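Local structure of FACT complex subunit SPT16 (Ashbya gossypii, 6A8M) at residues S32-A40 and Y140-W148. The protein probably serves, as a subunit of the FACT complex, as a histone chaperone that reorganises nucleosomes during transcription, replication and repair. Numbering follows the deposited sequence.
Sequences SLVFILGSA and YQGKFITEW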
ATOM      1  N   SER A  32      -0.293   8.584  25.059  1.00 21.03           N
ATOM      2  CA  SER A  32       0.958   7.946  24.669  1.00 20.92           C
ATOM      3  C   SER A  32       0.599   6.881  23.644  1.00 20.48           C
ATOM      4  O   SER A  32      -0.566   6.523  23.494  1.00 20.40           O
ATOM      5  CB  SER A  32       1.686   7.322  25.863  1.00 23.41           C
ATOM      6  OG  SER A  32       0.922   6.293  26.485  1.00 23.10           O
ATOM      7  N   LEU A  33       1.618   6.373  22.950  1.00 18.12           N
ATOM      8  CA  LEU A  33       1.466   5.339  21.935  1.00 17.79           C
ATOM      9  C   LEU A  33       2.390   4.187  22.291  1.00 16.21           C
ATOM     10  O   LEU A  33       3.510   4.422  22.751  1.00 15.07           O
ATOM     11  CB  LEU A  33       1.835   5.853  20.546  1.00 16.13           C
ATOM     12  CG  LEU A  33       1.137   7.113  20.042  1.00 16.88           C
ATOM     13  CD1 LEU A  33       1.618   7.463  18.661  1.00 15.18           C
ATOM     14  CD2 LEU A  33      -0.387   6.888  20.063  1.00 19.86           C
ATOM     15  N   VAL A  34       1.938   2.948  22.074  1.00 15.61           N
ATOM     16  CA  VAL A  34       2.808   1.778  22.197  1.00 15.94           C
ATOM     17  C   VAL A  34       2.616   0.864  20.987  1.00 15.68           C
ATOM     18  O   VAL A  34       1.490   0.435  20.703  1.00 16.42           O
ATOM     19  CB  VAL A  34       2.550   0.988  23.493  1.00 17.19           C
ATOM     20  CG1 VAL A  34       3.540  -0.163  23.580  1.00 15.30           C
ATOM     21  CG2 VAL A  34       2.661   1.902  24.744  1.00 16.41           C
ATOM     22  N   PHE A  35       3.719   0.541  20.303  1.00 14.23           N
ATOM     23  CA  PHE A  35       3.725  -0.362  19.155  1.00 13.68           C
ATOM     24  C   PHE A  35       4.718  -1.484  19.425  1.00 14.22           C
ATOM     25  O   PHE A  35       5.869  -1.213  19.786  1.00 16.11           O
ATOM     26  CB  PHE A  35       4.110   0.378  17.867  1.00 12.47           C
ATOM     27  CG  PHE A  35       3.220   1.553  17.574  1.00 13.61           C
ATOM     28  CD1 PHE A  35       2.007   1.352  16.954  1.00 14.84           C
ATOM     29  CD2 PHE A  35       3.589   2.831  17.934  1.00 12.91           C
ATOM     30  CE1 PHE A  35       1.162   2.416  16.684  1.00 16.76           C
ATOM     31  CE2 PHE A  35       2.746   3.915  17.672  1.00 14.77           C
ATOM     32  CZ  PHE A  35       1.531   3.701  17.047  1.00 16.79           C
ATOM     33  N   ILE A  36       4.288  -2.731  19.227  1.00 15.61           N
ATOM     34  CA  ILE A  36       5.107  -3.889  19.574  1.00 15.20           C
ATOM     35  C   ILE A  36       5.207  -4.777  18.350  1.00 15.58           C
ATOM     36  O   ILE A  36       4.192  -5.301  17.877  1.00 17.78           O
ATOM     37  CB  ILE A  36       4.542  -4.684  20.765  1.00 18.31           C
ATOM     38  CG1 ILE A  36       4.015  -3.745  21.855  1.00 18.76           C
ATOM     39  CG2 ILE A  36       5.612  -5.621  21.322  1.00 19.96           C
ATOM     40  CD1 ILE A  36       2.555  -3.375  21.682  1.00 18.06           C
ATOM     41  N   LEU A  37       6.424  -4.980  17.862  1.00 15.08           N
ATOM     42  CA  LEU A  37       6.653  -5.842  16.714  1.00 15.62           C
ATOM     43  C   LEU A  37       7.272  -7.131  17.236  1.00 16.03           C
ATOM     44  O   LEU A  37       8.315  -7.097  17.891  1.00 16.67           O
ATOM     45  CB  LEU A  37       7.561  -5.158  15.689  1.00 17.13           C
ATOM     46  CG  LEU A  37       7.190  -5.495  14.233  1.00 20.08           C
ATOM     47  CD1 LEU A  37       7.738  -4.458  13.304  1.00 21.96           C
ATOM     48  CD2 LEU A  37       7.650  -6.912  13.834  1.00 22.18           C
ATOM     49  N   GLY A  38       6.621  -8.259  16.973  1.00 17.38           N
ATOM     50  CA  GLY A  38       7.207  -9.515  17.390  1.00 19.21           C
ATOM     51  C   GLY A  38       8.078 -10.106  16.301  1.00 19.26           C
ATOM     52  O   GLY A  38       8.913  -9.408  15.723  1.00 18.26           O
ATOM     53  N   SER A  39       7.889 -11.384  15.991  1.00 21.54           N
ATOM     54  CA  SER A  39       8.646 -11.976  14.900  1.00 21.83           C
ATOM     55  C   SER A  39       8.089 -11.501  13.563  1.00 20.85           C
ATOM     56  O   SER A  39       6.885 -11.262  13.413  1.00 21.77           O
ATOM     57  CB  SER A  39       8.605 -13.506  14.984  1.00 26.09           C
ATOM     58  OG  SER A  39       9.251 -13.957  16.169  1.00 31.34           O
ATOM     59  N   ALA A  40       8.976 -11.370  12.583  1.00 24.40           N
ATOM     60  CA  ALA A  40       8.542 -10.942  11.260  1.00 28.56           C
ATOM     61  C   ALA A  40       7.577 -11.959  10.669  1.00 30.50           C
ATOM     62  O   ALA A  40       7.726 -13.171  10.858  1.00 30.29           O
ATOM     63  CB  ALA A  40       9.744 -10.749  10.338  1.00 30.75           C
ATOM     64  N   TYR A 140       1.353 -10.503  16.037  1.00 19.19           N
ATOM     65  CA  TYR A 140       2.689 -11.051  15.849  1.00 20.16           C
ATOM     66  C   TYR A 140       2.910 -12.214  16.810  1.00 23.11           C
ATOM     67  O   TYR A 140       2.244 -12.333  17.842  1.00 24.48           O
ATOM     68  CB  TYR A 140       3.785  -9.991  16.063  1.00 18.72           C
ATOM     69  CG  TYR A 140       3.712  -8.797  15.132  1.00 17.60           C
ATOM     70  CD1 TYR A 140       2.980  -7.659  15.470  1.00 18.59           C
ATOM     71  CD2 TYR A 140       4.390  -8.802  13.915  1.00 19.55           C
ATOM     72  CE1 TYR A 140       2.906  -6.556  14.620  1.00 16.82           C
ATOM     73  CE2 TYR A 140       4.337  -7.699  13.056  1.00 18.43           C
ATOM     74  CZ  TYR A 140       3.596  -6.582  13.416  1.00 18.12           C
ATOM     75  OH  TYR A 140       3.552  -5.514  12.564  1.00 16.56           O
ATOM     76  N   GLN A 141       3.851 -13.087  16.452  1.00 24.67           N
ATOM     77  CA  GLN A 141       4.213 -14.231  17.273  1.00 26.90           C
ATOM     78  C   GLN A 141       5.522 -13.974  18.005  1.00 23.65           C
ATOM     79  O   GLN A 141       6.215 -12.979  17.769  1.00 22.87           O
ATOM     80  CB  GLN A 141       4.350 -15.499  16.423  1.00 32.76           C
ATOM     81  CG  GLN A 141       3.183 -15.758  15.502  1.00 38.91           C
ATOM     82  CD  GLN A 141       1.940 -16.200  16.246  1.00 45.63           C
ATOM     83  OE1 GLN A 141       2.028 -16.822  17.306  1.00 48.83           O
ATOM     84  NE2 GLN A 141       0.770 -15.884  15.691  1.00 47.26           N
ATOM     85  N   GLY A 142       5.856 -14.891  18.902  1.00 21.93           N
ATOM     86  CA  GLY A 142       7.170 -14.881  19.499  1.00 21.83           C
ATOM     87  C   GLY A 142       7.128 -14.590  20.992  1.00 23.67           C
ATOM     88  O   GLY A 142       6.158 -14.047  21.532  1.00 24.78           O
ATOM     89  N   LYS A 143       8.218 -14.976  21.658  1.00 24.13           N
ATOM     90  CA  LYS A 143       8.337 -14.844  23.107  1.00 26.54           C
ATOM     91  C   LYS A 143       8.227 -13.385  23.548  1.00 27.08           C
ATOM     92  O   LYS A 143       7.585 -13.076  24.560  1.00 26.98           O
ATOM     93  CB  LYS A 143       9.677 -15.460  23.537  1.00 28.86           C
ATOM     94  CG  LYS A 143       9.826 -15.785  24.988  1.00 30.45           C
ATOM     95  CD  LYS A 143      11.178 -16.444  25.293  1.00 32.37           C
ATOM     96  CE  LYS A 143      11.343 -17.826  24.645  1.00 31.73           C
ATOM     97  NZ  LYS A 143      10.561 -18.925  25.267  1.00 33.33           N
ATOM     98  N   PHE A 144       8.826 -12.473  22.780  1.00 26.46           N
ATOM     99  CA  PHE A 144       8.901 -11.064  23.172  1.00 23.31           C
ATOM    100  C   PHE A 144       7.512 -10.444  23.263  1.00 21.57           C
ATOM    101  O   PHE A 144       7.115  -9.921  24.312  1.00 22.76           O
ATOM    102  CB  PHE A 144       9.777 -10.332  22.155  1.00 20.49           C
ATOM    103  CG  PHE A 144       9.974  -8.848  22.402  1.00 20.26           C
ATOM    104  CD1 PHE A 144      11.000  -8.391  23.229  1.00 20.39           C
ATOM    105  CD2 PHE A 144       9.219  -7.906  21.709  1.00 21.50           C
ATOM    106  CE1 PHE A 144      11.246  -7.010  23.403  1.00 19.89           C
ATOM    107  CE2 PHE A 144       9.442  -6.540  21.883  1.00 20.04           C
ATOM    108  CZ  PHE A 144      10.464  -6.090  22.742  1.00 20.76           C
ATOM    109  N   ILE A 145       6.743 -10.508  22.175  1.00 21.67           N
ATOM    110  CA  ILE A 145       5.413  -9.908  22.215  1.00 22.84           C
ATOM    111  C   ILE A 145       4.492 -10.667  23.162  1.00 23.88           C
ATOM    112  O   ILE A 145       3.599 -10.067  23.776  1.00 23.60           O
ATOM    113  CB  ILE A 145       4.813  -9.795  20.799  1.00 20.52           C
ATOM    114  CG1 ILE A 145       3.607  -8.853  20.819  1.00 21.35           C
ATOM    115  CG2 ILE A 145       4.432 -11.170  20.247  1.00 19.15           C
ATOM    116  CD1 ILE A 145       3.145  -8.406  19.455  1.00 20.05           C
ATOM    117  N   THR A 146       4.683 -11.984  23.310  1.00 24.88           N
ATOM    118  CA  THR A 146       3.809 -12.740  24.201  1.00 23.37           C
ATOM    119  C   THR A 146       4.046 -12.342  25.652  1.00 24.24           C
ATOM    120  O   THR A 146       3.091 -12.198  26.423  1.00 25.40           O
ATOM    121  CB  THR A 146       4.015 -14.240  23.995  1.00 24.37           C
ATOM    122  OG1 THR A 146       3.653 -14.585  22.648  1.00 25.83           O
ATOM    123  CG2 THR A 146       3.154 -15.057  24.975  1.00 24.96           C
ATOM    124  N   GLU A 147       5.307 -12.123  26.033  1.00 24.08           N
ATOM    125  CA  GLU A 147       5.571 -11.595  27.365  1.00 23.20           C
ATOM    126  C   GLU A 147       4.973 -10.199  27.531  1.00 21.09           C
ATOM    127  O   GLU A 147       4.394  -9.892  28.584  1.00 20.94           O
ATOM    128  CB  GLU A 147       7.073 -11.589  27.663  1.00 23.96           C
ATOM    129  CG  GLU A 147       7.626 -12.936  28.135  1.00 28.03           C
ATOM    130  CD  GLU A 147       8.902 -12.818  28.966  1.00 28.31           C
ATOM    131  OE1 GLU A 147       9.621 -11.805  28.818  1.00 28.92           O
ATOM    132  OE2 GLU A 147       9.190 -13.745  29.764  1.00 28.42           O
ATOM    133  N   TRP A 148       5.102  -9.342  26.503  1.00 20.76           N
ATOM    134  CA  TRP A 148       4.514  -8.004  26.561  1.00 18.92           C
ATOM    135  C   TRP A 148       2.999  -8.057  26.782  1.00 18.84           C
ATOM    136  O   TRP A 148       2.459  -7.309  27.607  1.00 19.54           O
ATOM    137  CB  TRP A 148       4.821  -7.202  25.284  1.00 19.09           C
ATOM    138  CG  TRP A 148       3.848  -6.027  25.171  1.00 18.72           C
ATOM    139  CD1 TRP A 148       2.714  -5.953  24.405  1.00 19.20           C
ATOM    140  CD2 TRP A 148       3.887  -4.815  25.940  1.00 18.07           C
ATOM    141  NE1 TRP A 148       2.064  -4.758  24.628  1.00 19.65           N
ATOM    142  CE2 TRP A 148       2.767  -4.040  25.565  1.00 17.10           C
ATOM    143  CE3 TRP A 148       4.772  -4.303  26.894  1.00 18.52           C
ATOM    144  CZ2 TRP A 148       2.512  -2.782  26.109  1.00 18.22           C
ATOM    145  CZ3 TRP A 148       4.506  -3.051  27.454  1.00 18.14           C
ATOM    146  CH2 TRP A 148       3.397  -2.306  27.047  1.00 18.40           C
TER
HETATM  147  O   HOH W   1       4.836 -12.879  13.669  1.00 32.38           O
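Ile-36 packs from strand 32-37 against Phe-144, Ile-145 and Trp-148 of helix 143-158. Its CB borders Ile-145 CD1; with chi1 at -41°, CG2 lies anti to the backbone N and is sent to Ile-145 CG1, 3.8 Å away, and to Phe-144 CE2. The other branch lies against the indole: CG1 sits over the five-membered ring of Trp-148, 3.7 Å from its centroid, a CH-pi contact, and the tip CD1 continues to NE1. Isoleucine suits this place: its beta branch serves different partners and CD1 extends one arm to NE1. Val-34, two residues back on the same side of the strand, adds CG1 against Trp-148 CZ2. This is a helix laid on one face of the mixed sheet of the Spt16 N-terminal lobe, strand 32-37 lying inside that sheet and Phe-118 meeting both Phe-144 and Trp-148 edge-to-face. Past the strand end, Gly-38 lacks a CB that would run into Gln-141 O and Tyr-140 CB; the latter thus comes within 3.4 Å of Gly-38 N. The tyrosine ring receives Leu-37 CG over one face, 4.2 Å from its centroid, while its OH is hydrogen-bonded to Thr-50 OG1; an alanine here would probably strip Leu-37 of its aromatic cover and leave Thr-50 without that mate. Ser-39 N donates a nearly straight bond (169°) of 2.9 Å to Gln-141 O, and one water links Ser-39 O to Gln-141 N.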